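Local atomic coordinates of proline iminopeptidase (PDB entry 3WMR), a protein that probably hydrolyses amide bonds of polyketide substrates bound in a hydrophobic tunnel, and belongs to a family that releases N-terminal proline from peptides. Residues W98-F103 with T225-M230; A153-L159 with L242-E248; M195-Y199 with P233-H237. The contacts are given in a common frame with arbitrary orientation. Residue numbers count along the deposited sequence, not the author numbering.

Contact 1 of 3, residues W98-F103 with T225-M230; sequences WTVQLF and TVYTTM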
loop_
_atom_site.group_PDB
_atom_site.type_symbol
_atom_site.label_atom_id
_atom_site.label_comp_id
_atom_site.label_asym_id
_atom_site.label_seq_id
_atom_site.Cartn_x
_atom_site.Cartn_y
_atom_site.Cartn_z
ATOM N N TRP A 98 -15.955 -7.380 3.320
ATOM C CA TRP A 98 -14.657 -6.789 3.022
ATOM C C TRP A 98 -13.617 -7.884 2.830
ATOM O O TRP A 98 -12.955 -8.316 3.778
ATOM C CB TRP A 98 -14.246 -5.812 4.127
ATOM C CG TRP A 98 -15.203 -4.665 4.258
ATOM C CD1 TRP A 98 -16.039 -4.406 5.314
ATOM C CD2 TRP A 98 -15.452 -3.636 3.294
ATOM N NE1 TRP A 98 -16.780 -3.275 5.066
ATOM C CE2 TRP A 98 -16.437 -2.780 3.836
ATOM C CE3 TRP A 98 -14.929 -3.345 2.031
ATOM C CZ2 TRP A 98 -16.907 -1.653 3.156
ATOM C CZ3 TRP A 98 -15.402 -2.223 1.355
ATOM C CH2 TRP A 98 -16.379 -1.395 1.919
ATOM N N THR A 99 -13.479 -8.323 1.587
ATOM C CA THR A 99 -12.627 -9.440 1.254
ATOM C C THR A 99 -11.563 -9.018 0.258
ATOM O O THR A 99 -11.691 -7.992 -0.411
ATOM C CB THR A 99 -13.450 -10.546 0.585
ATOM O OG1 THR A 99 -14.068 -10.001 -0.588
ATOM C CG2 THR A 99 -14.522 -11.053 1.545
ATOM N N VAL A 100 -10.516 -9.824 0.176
ATOM C CA VAL A 100 -9.505 -9.657 -0.844
ATOM C C VAL A 100 -10.133 -9.792 -2.245
ATOM O O VAL A 100 -9.784 -9.051 -3.154
ATOM C CB VAL A 100 -8.360 -10.684 -0.666
ATOM C CG1 VAL A 100 -7.298 -10.503 -1.745
ATOM C CG2 VAL A 100 -7.761 -10.577 0.731
ATOM N N GLN A 101 -11.057 -10.743 -2.420
ATOM C CA GLN A 101 -11.705 -10.947 -3.722
ATOM C C GLN A 101 -12.409 -9.685 -4.201
ATOM O O GLN A 101 -12.350 -9.337 -5.375
ATOM C CB GLN A 101 -12.718 -12.100 -3.667
ATOM C CG GLN A 101 -13.342 -12.397 -5.030
ATOM C CD GLN A 101 -12.315 -12.826 -6.074
ATOM O OE1 GLN A 101 -12.250 -12.268 -7.184
ATOM N NE2 GLN A 101 -11.508 -13.837 -5.729
ATOM N N LEU A 102 -13.076 -9.000 -3.282
ATOM C CA LEU A 102 -13.734 -7.740 -3.589
ATOM C C LEU A 102 -12.773 -6.758 -4.262
ATOM O O LEU A 102 -13.090 -6.177 -5.310
ATOM C CB LEU A 102 -14.271 -7.112 -2.309
ATOM C CG LEU A 102 -15.031 -5.793 -2.460
ATOM C CD1 LEU A 102 -16.350 -6.049 -3.171
ATOM C CD2 LEU A 102 -15.248 -5.154 -1.097
ATOM N N PHE A 103 -11.607 -6.571 -3.650
ATOM C CA PHE A 103 -10.658 -5.575 -4.125
ATOM C C PHE A 103 -9.935 -6.017 -5.378
ATOM O O PHE A 103 -9.552 -5.166 -6.179
ATOM C CB PHE A 103 -9.673 -5.186 -3.015
ATOM C CG PHE A 103 -10.331 -4.444 -1.901
ATOM C CD1 PHE A 103 -10.757 -3.146 -2.093
ATOM C CD2 PHE A 103 -10.601 -5.062 -0.692
ATOM C CE1 PHE A 103 -11.406 -2.456 -1.091
ATOM C CE2 PHE A 103 -11.242 -4.369 0.320
ATOM C CZ PHE A 103 -11.652 -3.065 0.116
ATOM N N THR A 225 -14.127 2.213 8.592
ATOM C CA THR A 225 -14.794 0.923 8.389
ATOM C C THR A 225 -13.819 -0.132 7.875
ATOM O O THR A 225 -13.607 -1.155 8.525
ATOM C CB THR A 225 -15.973 1.050 7.400
ATOM O OG1 THR A 225 -16.917 2.008 7.898
ATOM C CG2 THR A 225 -16.679 -0.286 7.204
ATOM N N VAL A 226 -13.189 0.161 6.737
ATOM C CA VAL A 226 -12.377 -0.833 6.012
ATOM C C VAL A 226 -11.090 -1.166 6.762
ATOM O O VAL A 226 -10.802 -2.333 7.023
ATOM C CB VAL A 226 -12.049 -0.352 4.578
ATOM C CG1 VAL A 226 -11.209 -1.380 3.821
ATOM C CG2 VAL A 226 -13.326 -0.053 3.801
ATOM N N TYR A 227 -10.333 -0.134 7.114
ATOM C CA TYR A 227 -9.058 -0.286 7.828
ATOM C C TYR A 227 -9.210 -1.032 9.158
ATOM O O TYR A 227 -8.419 -1.928 9.454
ATOM C CB TYR A 227 -8.421 1.099 8.058
ATOM C CG TYR A 227 -6.993 1.103 8.563
ATOM C CD1 TYR A 227 -5.919 0.992 7.685
ATOM C CD2 TYR A 227 -6.706 1.293 9.911
ATOM C CE1 TYR A 227 -4.609 1.030 8.143
ATOM C CE2 TYR A 227 -5.398 1.323 10.369
ATOM C CZ TYR A 227 -4.357 1.188 9.481
ATOM O OH TYR A 227 -3.065 1.216 9.926
ATOM N N THR A 228 -10.214 -0.656 9.961
ATOM C CA THR A 228 -10.416 -1.287 11.267
ATOM C C THR A 228 -10.959 -2.717 11.098
ATOM O O THR A 228 -10.578 -3.604 11.852
ATOM C CB THR A 228 -11.287 -0.439 12.232
ATOM O OG1 THR A 228 -12.614 -0.269 11.709
ATOM C CG2 THR A 228 -10.640 0.957 12.499
ATOM N N THR A 229 -11.789 -2.948 10.080
ATOM C CA THR A 229 -12.278 -4.296 9.798
ATOM C C THR A 229 -11.157 -5.233 9.373
ATOM O O THR A 229 -10.963 -6.286 9.978
ATOM C CB THR A 229 -13.376 -4.303 8.720
ATOM O OG1 THR A 229 -14.474 -3.512 9.168
ATOM C CG2 THR A 229 -13.874 -5.734 8.459
ATOM N N MET A 230 -10.389 -4.831 8.361
ATOM C CA MET A 230 -9.434 -5.748 7.740
ATOM C C MET A 230 -8.063 -5.737 8.403
ATOM O O MET A 230 -7.423 -6.782 8.513
ATOM C CB MET A 230 -9.320 -5.454 6.242
ATOM C CG MET A 230 -10.659 -5.519 5.511
ATOM S SD MET A 230 -10.518 -5.526 3.710
ATOM C CE MET A 230 -9.952 -7.212 3.428
#
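The Trp98 indole lies against one side of helix 225-230, with Val226 CG2 over one face of its six-membered ring in a CH-pi contact, 3.8 Å from the centroid and almost on the ring normal. The methyls of Thr225 and Thr229, one helical turn apart, come up obliquely, so the indole spans residues spaced i, i+1 and i+4. Met230 packs beside the base of the Trp98 side chain and reaches Phe103: its SD is 3.8 Å from Trp98 CB and 3.7 Å from Phe103 CE2, the latter an oblique Met-aromatic contact, while its CE sits 3.2 Å from Trp98 O. No hydrogen bond crosses the interface, yet the indole NE1 is satisfied by Lys93 O. Thr99 is the N-cap of the following helix, its OG1 accepting from Leu102 N at 3.0 Å. Phe103 also meets Val226, CZ to CG1 4.1 Å. The contact thus joins the start of helix 100-113, which follows strand 76-80 in the chain, to helix 225-230, while Met230 also touches the loop at Pro56.

Contact 2 of 3, residues A153-L159 with L242-E248; sequences ASMKIWL and LRDWSVE. With P4G (1-ethoxy-2-(2-ethoxyethoxy)ethane), chain E.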
loop_
_atom_site.group_PDB
_atom_site.type_symbol
_atom_site.label_atom_id
_atom_site.label_comp_id
_atom_site.label_asym_id
_atom_site.label_seq_id
_atom_site.Cartn_x
_atom_site.Cartn_y
_atom_site.Cartn_z
ATOM N N ALA A 153 5.034 -10.034 2.803
ATOM C CA ALA A 153 4.477 -11.213 2.112
ATOM C C ALA A 153 3.485 -11.970 2.992
ATOM O O ALA A 153 2.691 -12.768 2.497
ATOM C CB ALA A 153 5.588 -12.157 1.678
ATOM N N SER A 154 3.529 -11.708 4.293
ATOM C CA SER A 154 2.686 -12.404 5.268
ATOM C C SER A 154 2.408 -11.535 6.478
ATOM O O SER A 154 3.323 -11.022 7.094
ATOM C CB SER A 154 3.389 -13.660 5.749
ATOM O OG SER A 154 2.742 -14.203 6.896
ATOM N N MET A 155 1.144 -11.416 6.850
ATOM C CA MET A 155 0.799 -10.706 8.084
ATOM C C MET A 155 1.240 -11.459 9.340
ATOM O O MET A 155 1.391 -10.851 10.405
ATOM C CB MET A 155 -0.696 -10.390 8.123
ATOM C CG MET A 155 -1.155 -9.512 6.966
ATOM S SD MET A 155 -0.118 -8.071 6.608
ATOM C CE MET A 155 -0.418 -7.015 8.058
ATOM N N LYS A 156 1.482 -12.771 9.225
ATOM C CA LYS A 156 2.051 -13.519 10.348
ATOM C C LYS A 156 3.470 -13.086 10.642
ATOM O O LYS A 156 3.818 -12.810 11.804
ATOM C CB LYS A 156 2.056 -15.031 10.074
ATOM C CG LYS A 156 0.683 -15.642 10.078
ATOM C CD LYS A 156 0.760 -17.166 9.966
ATOM C CE LYS A 156 -0.622 -17.757 9.762
ATOM N NZ LYS A 156 -1.510 -17.495 10.940
ATOM N N ILE A 157 4.294 -13.035 9.596
ATOM C CA ILE A 157 5.657 -12.566 9.741
ATOM C C ILE A 157 5.624 -11.084 10.171
ATOM O O ILE A 157 6.420 -10.666 11.004
ATOM C CB ILE A 157 6.469 -12.723 8.440
ATOM C CG1 ILE A 157 6.578 -14.201 8.031
ATOM C CG2 ILE A 157 7.865 -12.154 8.620
ATOM C CD1 ILE A 157 7.150 -14.415 6.645
ATOM N N TRP A 158 4.692 -10.315 9.610
ATOM C CA TRP A 158 4.509 -8.907 10.015
ATOM C C TRP A 158 4.357 -8.815 11.526
ATOM O O TRP A 158 5.132 -8.131 12.166
ATOM C CB TRP A 158 3.293 -8.306 9.303
ATOM C CG TRP A 158 3.008 -6.825 9.588
ATOM C CD1 TRP A 158 2.185 -6.336 10.543
ATOM C CD2 TRP A 158 3.486 -5.688 8.850
ATOM N NE1 TRP A 158 2.115 -4.975 10.462
ATOM C CE2 TRP A 158 2.933 -4.543 9.453
ATOM C CE3 TRP A 158 4.349 -5.527 7.764
ATOM C CZ2 TRP A 158 3.197 -3.253 8.993
ATOM C CZ3 TRP A 158 4.616 -4.233 7.301
ATOM C CH2 TRP A 158 4.042 -3.119 7.912
ATOM N N LEU A 159 3.398 -9.549 12.100
ATOM C CA LEU A 159 3.164 -9.484 13.535
ATOM C C LEU A 159 4.358 -9.940 14.377
ATOM O O LEU A 159 4.602 -9.371 15.432
ATOM C CB LEU A 159 1.881 -10.221 13.944
ATOM C CG LEU A 159 0.611 -9.399 13.723
ATOM C CD1 LEU A 159 -0.628 -10.256 13.926
ATOM C CD2 LEU A 159 0.599 -8.174 14.642
ATOM N N LEU A 242 -7.381 -9.605 8.267
ATOM C CA LEU A 242 -6.178 -10.025 7.530
ATOM C C LEU A 242 -5.036 -10.516 8.416
ATOM O O LEU A 242 -3.962 -10.843 7.932
ATOM C CB LEU A 242 -5.686 -8.922 6.578
ATOM C CG LEU A 242 -6.657 -8.518 5.454
ATOM C CD1 LEU A 242 -6.022 -7.450 4.582
ATOM C CD2 LEU A 242 -7.123 -9.705 4.595
ATOM N N ARG A 243 -5.303 -10.594 9.710
ATOM C CA ARG A 243 -4.321 -10.979 10.724
ATOM C C ARG A 243 -3.457 -12.204 10.405
ATOM O O ARG A 243 -2.252 -12.203 10.681
ATOM C CB ARG A 243 -5.072 -11.224 12.038
ATOM C CG ARG A 243 -4.229 -11.720 13.181
ATOM C CD ARG A 243 -5.069 -11.779 14.437
ATOM N NE ARG A 243 -4.293 -12.315 15.554
ATOM C CZ ARG A 243 -3.478 -11.608 16.340
ATOM N NH1 ARG A 243 -3.303 -10.284 16.172
ATOM N NH2 ARG A 243 -2.837 -12.241 17.322
ATOM N N ASP A 244 -4.071 -13.251 9.858
ATOM C CA ASP A 244 -3.345 -14.487 9.549
ATOM C C ASP A 244 -2.987 -14.606 8.063
ATOM O O ASP A 244 -2.459 -15.623 7.618
ATOM C CB ASP A 244 -4.180 -15.699 10.012
ATOM C CG ASP A 244 -4.250 -15.807 11.540
ATOM O OD1 ASP A 244 -3.176 -15.847 12.183
ATOM O OD2 ASP A 244 -5.364 -15.846 12.111
ATOM N N TRP A 245 -3.252 -13.565 7.288
ATOM C CA TRP A 245 -3.194 -13.694 5.839
ATOM C C TRP A 245 -1.770 -13.637 5.259
ATOM O O TRP A 245 -0.952 -12.786 5.634
ATOM C CB TRP A 245 -4.072 -12.620 5.217
ATOM C CG TRP A 245 -4.211 -12.722 3.740
ATOM C CD1 TRP A 245 -4.630 -13.810 3.020
ATOM C CD2 TRP A 245 -3.963 -11.682 2.795
ATOM N NE1 TRP A 245 -4.646 -13.511 1.683
ATOM C CE2 TRP A 245 -4.235 -12.211 1.515
ATOM C CE3 TRP A 245 -3.530 -10.350 2.906
ATOM C CZ2 TRP A 245 -4.097 -11.459 0.356
ATOM C CZ3 TRP A 245 -3.390 -9.601 1.751
ATOM C CH2 TRP A 245 -3.667 -10.158 0.490
ATOM N N SER A 246 -1.504 -14.545 4.322
ATOM C CA SER A 246 -0.223 -14.611 3.622
ATOM C C SER A 246 -0.447 -14.749 2.120
ATOM O O SER A 246 -1.368 -15.458 1.696
ATOM C CB SER A 246 0.572 -15.807 4.118
ATOM O OG SER A 246 1.784 -15.929 3.413
ATOM N N VAL A 247 0.389 -14.093 1.315
ATOM C CA VAL A 247 0.350 -14.277 -0.157
ATOM C C VAL A 247 1.461 -15.208 -0.686
ATOM O O VAL A 247 1.591 -15.401 -1.904
ATOM C CB VAL A 247 0.377 -12.924 -0.928
ATOM C CG1 VAL A 247 -0.815 -12.065 -0.522
ATOM C CG2 VAL A 247 1.687 -12.171 -0.712
ATOM N N GLU A 248 2.216 -15.822 0.225
ATOM C CA GLU A 248 3.396 -16.599 -0.126
ATOM C C GLU A 248 3.078 -17.705 -1.147
ATOM O O GLU A 248 3.901 -18.007 -2.008
ATOM C CB GLU A 248 4.016 -17.220 1.122
ATOM C CG GLU A 248 4.631 -16.230 2.106
ATOM C CD GLU A 248 4.852 -16.845 3.473
ATOM O OE1 GLU A 248 3.873 -17.020 4.222
ATOM O OE2 GLU A 248 6.005 -17.172 3.803
HETATM C C8 P4G E . -7.742 -13.807 5.508
HETATM C C7 P4G E . -7.838 -14.825 4.394
HETATM O O4 P4G E . -8.415 -14.265 3.202
HETATM C C6 P4G E . -8.592 -15.245 2.164
HETATM C C5 P4G E . -8.826 -14.610 0.789
HETATM O O3 P4G E . -7.649 -14.715 -0.016
HETATM C C4 P4G E . -7.864 -14.652 -1.427
HETATM C C3 P4G E . -6.517 -14.532 -2.149
HETATM O O2 P4G E . -5.414 -14.854 -1.278
HETATM C C2 P4G E . -4.403 -15.663 -1.891
HETATM C C1 P4G E . -3.317 -15.976 -0.883
HETATM O O HOH W 1 3.347 -16.732 6.840
#
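Many alpha/beta hydrolases carry a cap inserted between two strands of the central sheet, and this contact ties together the two ends of such an insertion, beside a pocket occupied by P4G. The outgoing 153-159 and returning 242-248 run antiparallel at a single bridge. Ser154 and Ser246 form a non-hydrogen-bonded pair, CA to CA 4.0 Å, flanked by two backbone hydrogen bonds: Val247 N to Ala153 O, 2.9 Å, and Met155 N to Trp245 O, 2.8 Å. Immediately afterwards the first segment turns into helix 155-166, with Ser154 as N-cap; its OG accepts weakly from Lys156 N and Ile157 N. Ser246 makes an ST turn, its OG accepting from Glu248 N at 3.2 Å and donating to Glu248 OE1 across a very short 2.5 Å. One water links that same OE1 to Ser154 OG.

Farther along, the type I turn from Leu242 to Trp245 brings Arg243 O to 3.5 Å from Met155 CB. On the solvent-exposed side, Lys156 NZ closes a salt bridge to Asp244 OD1 at 2.7 Å, and Leu159 CD1 lies over one face of the Arg243 guanidinium, whose NH1 bonds to Val238 O. Trp245 NE1 gives P4G O2 a weak hydrogen bond, 3.3 Å; Ser246 O lies 3.3 Å from P4G C1, and Thr241 completes the pocket. Backbone bonds and salt bridge together hold the Trp245 side of this site, and its elongated ether is consistent with room for a long chain, probably within the hydrophobic tunnel.

Contact 3 of 3, residues M195-Y199 with P233-H237; sequences MRAFY and PNEFH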
loop_
_atom_site.group_PDB
_atom_site.type_symbol
_atom_site.label_atom_id
_atom_site.label_comp_id
_atom_site.label_asym_id
_atom_site.label_seq_id
_atom_site.Cartn_x
_atom_site.Cartn_y
_atom_site.Cartn_z
ATOM N N MET A 195 2.052 5.137 20.229
ATOM C CA MET A 195 2.000 4.724 18.816
ATOM C C MET A 195 2.916 5.591 17.951
ATOM O O MET A 195 3.526 5.098 17.004
ATOM C CB MET A 195 0.561 4.828 18.297
ATOM C CG MET A 195 0.328 4.286 16.895
ATOM S SD MET A 195 -1.106 5.038 16.096
ATOM C CE MET A 195 -0.339 6.585 15.596
ATOM N N ARG A 196 3.025 6.875 18.309
ATOM C CA ARG A 196 3.871 7.831 17.581
ATOM C C ARG A 196 5.356 7.572 17.741
ATOM O O ARG A 196 6.125 7.783 16.814
ATOM C CB ARG A 196 3.550 9.260 18.017
ATOM C CG ARG A 196 2.247 9.760 17.427
ATOM C CD ARG A 196 2.512 10.409 16.091
ATOM N NE ARG A 196 3.392 11.544 16.328
ATOM C CZ ARG A 196 4.274 12.025 15.466
ATOM N NH1 ARG A 196 4.416 11.489 14.271
ATOM N NH2 ARG A 196 5.021 13.056 15.820
ATOM N N ALA A 197 5.768 7.114 18.912
ATOM C CA ALA A 197 7.126 6.640 19.059
ATOM C C ALA A 197 7.445 5.520 18.040
ATOM O O ALA A 197 8.581 5.410 17.598
ATOM C CB ALA A 197 7.379 6.167 20.487
ATOM N N PHE A 198 6.458 4.699 17.661
ATOM C CA PHE A 198 6.689 3.647 16.639
ATOM C C PHE A 198 6.643 4.269 15.250
ATOM O O PHE A 198 7.527 4.034 14.442
ATOM C CB PHE A 198 5.660 2.495 16.756
ATOM C CG PHE A 198 5.857 1.371 15.754
ATOM C CD1 PHE A 198 5.376 1.476 14.447
ATOM C CD2 PHE A 198 6.477 0.185 16.137
ATOM C CE1 PHE A 198 5.539 0.430 13.544
ATOM C CE2 PHE A 198 6.643 -0.858 15.238
ATOM C CZ PHE A 198 6.162 -0.741 13.950
ATOM N N TYR A 199 5.623 5.081 14.980
ATOM C CA TYR A 199 5.433 5.639 13.641
ATOM C C TYR A 199 6.627 6.512 13.263
ATOM O O TYR A 199 7.129 6.425 12.141
ATOM C CB TYR A 199 4.121 6.435 13.522
ATOM C CG TYR A 199 2.863 5.609 13.192
ATOM C CD1 TYR A 199 2.556 4.451 13.890
ATOM C CD2 TYR A 199 1.967 6.036 12.219
ATOM C CE1 TYR A 199 1.406 3.702 13.587
ATOM C CE2 TYR A 199 0.807 5.322 11.926
ATOM C CZ TYR A 199 0.534 4.157 12.609
ATOM O OH TYR A 199 -0.613 3.476 12.309
ATOM N N PRO A 233 -6.542 -1.055 14.413
ATOM C CA PRO A 233 -6.542 0.392 14.690
ATOM C C PRO A 233 -5.354 1.144 14.117
ATOM O O PRO A 233 -5.451 2.358 13.925
ATOM C CB PRO A 233 -6.484 0.478 16.216
ATOM C CG PRO A 233 -6.244 -0.911 16.715
ATOM C CD PRO A 233 -6.569 -1.871 15.641
ATOM N N ASN A 234 -4.253 0.438 13.856
ATOM C CA ASN A 234 -3.023 1.081 13.383
ATOM C C ASN A 234 -2.130 0.073 12.665
ATOM O O ASN A 234 -2.477 -1.104 12.545
ATOM C CB ASN A 234 -2.288 1.762 14.547
ATOM C CG ASN A 234 -1.882 0.785 15.621
ATOM O OD1 ASN A 234 -1.103 -0.130 15.384
ATOM N ND2 ASN A 234 -2.402 0.977 16.811
ATOM N N GLU A 235 -1.008 0.563 12.163
ATOM C CA GLU A 235 -0.068 -0.215 11.356
ATOM C C GLU A 235 0.449 -1.511 11.985
ATOM O O GLU A 235 0.621 -2.510 11.283
ATOM C CB GLU A 235 1.135 0.667 11.005
ATOM C CG GLU A 235 0.833 1.712 9.954
ATOM C CD GLU A 235 0.473 1.045 8.649
ATOM O OE1 GLU A 235 1.383 0.416 8.062
ATOM O OE2 GLU A 235 -0.715 1.107 8.256
ATOM N N PHE A 236 0.718 -1.486 13.291
ATOM C CA PHE A 236 1.345 -2.623 13.977
ATOM C C PHE A 236 0.363 -3.508 14.771
ATOM O O PHE A 236 0.606 -4.719 14.928
ATOM C CB PHE A 236 2.512 -2.167 14.865
ATOM C CG PHE A 236 2.152 -1.092 15.877
ATOM C CD1 PHE A 236 2.477 0.244 15.643
ATOM C CD2 PHE A 236 1.512 -1.414 17.064
ATOM C CE1 PHE A 236 2.175 1.224 16.579
ATOM C CE2 PHE A 236 1.201 -0.427 17.998
ATOM C CZ PHE A 236 1.534 0.886 17.753
ATOM N N HIS A 237 -0.730 -2.923 15.264
ATOM C CA HIS A 237 -1.739 -3.677 16.039
ATOM C C HIS A 237 -2.734 -4.266 15.050
ATOM O O HIS A 237 -3.861 -3.785 14.898
ATOM C CB HIS A 237 -2.429 -2.790 17.092
ATOM C CG HIS A 237 -3.227 -3.547 18.121
ATOM N ND1 HIS A 237 -2.753 -4.676 18.762
ATOM C CD2 HIS A 237 -4.450 -3.304 18.652
ATOM C CE1 HIS A 237 -3.655 -5.104 19.630
ATOM N NE2 HIS A 237 -4.693 -4.286 19.587
#
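The main bump is the Phe236 ring, and one side of helix 189-202 supplies the hollow. Met195, Phe198 and Tyr199, at i, i+3 and i+4, line one side of the ring: Met195 CG meets Phe236 CE1 at 3.6 Å, and Phe236 CE1 lies at the edge of the Tyr199 ring, 4.0 Å from Tyr199 CE1. Against Phe198 the fit is closest. Phe236 turns an edge toward the Phe198 face, CD1 to CD1 3.4 Å, with centroids 4.6 Å apart and planes inclined at 53°, while Phe236 CB lies over that face in a CH-pi contact. Met162 of helix 155-166 and Leu177 of helix 171-183 add walls to the Phe236 site. A smaller bump, Asn234 CB, sits 3.8 Å from Met195 SD and 3.3 Å from Tyr199 OH. Asn234 OD1 shapes the loop, accepting from Phe236 N, an Asx turn, and from His237 N, which extends it to an Asx motif. One polar bond crosses the greasy interface: Glu235 N donates to Tyr199 OH at 2.9 Å. This bond and the apolar packing hold the loop so that the Glu235 carboxylate, bonded to Tyr227 OH and close to acidic Glu267, lies beside predicted catalytic His293.

Overall arrangement
All three contacts draw on the segment that follows helix 211-222 and precedes strand 258-263: 225-230, 233-237 and 242-248 in turn. Their partners come earlier, in the order 98-103, 153-159, 195-199, so contact 1 crosses contacts 2 and 3, while contact 3 nests within the loop closed by contact 2. Their centres lie about 15 Å (1 and 2), 17 Å (2 and 3) and 19 Å (1 and 3) apart. Hydrogen bonds join them: Met230 O with Leu242 N, Tyr227 OH with Glu235 OE2, Trp158 NE1 with Glu235 O. One returning chain binds the cap helices to the hydrolase core, with contacts 1 and 2 beside the P4G pocket and contact 3 beside predicted catalytic residues.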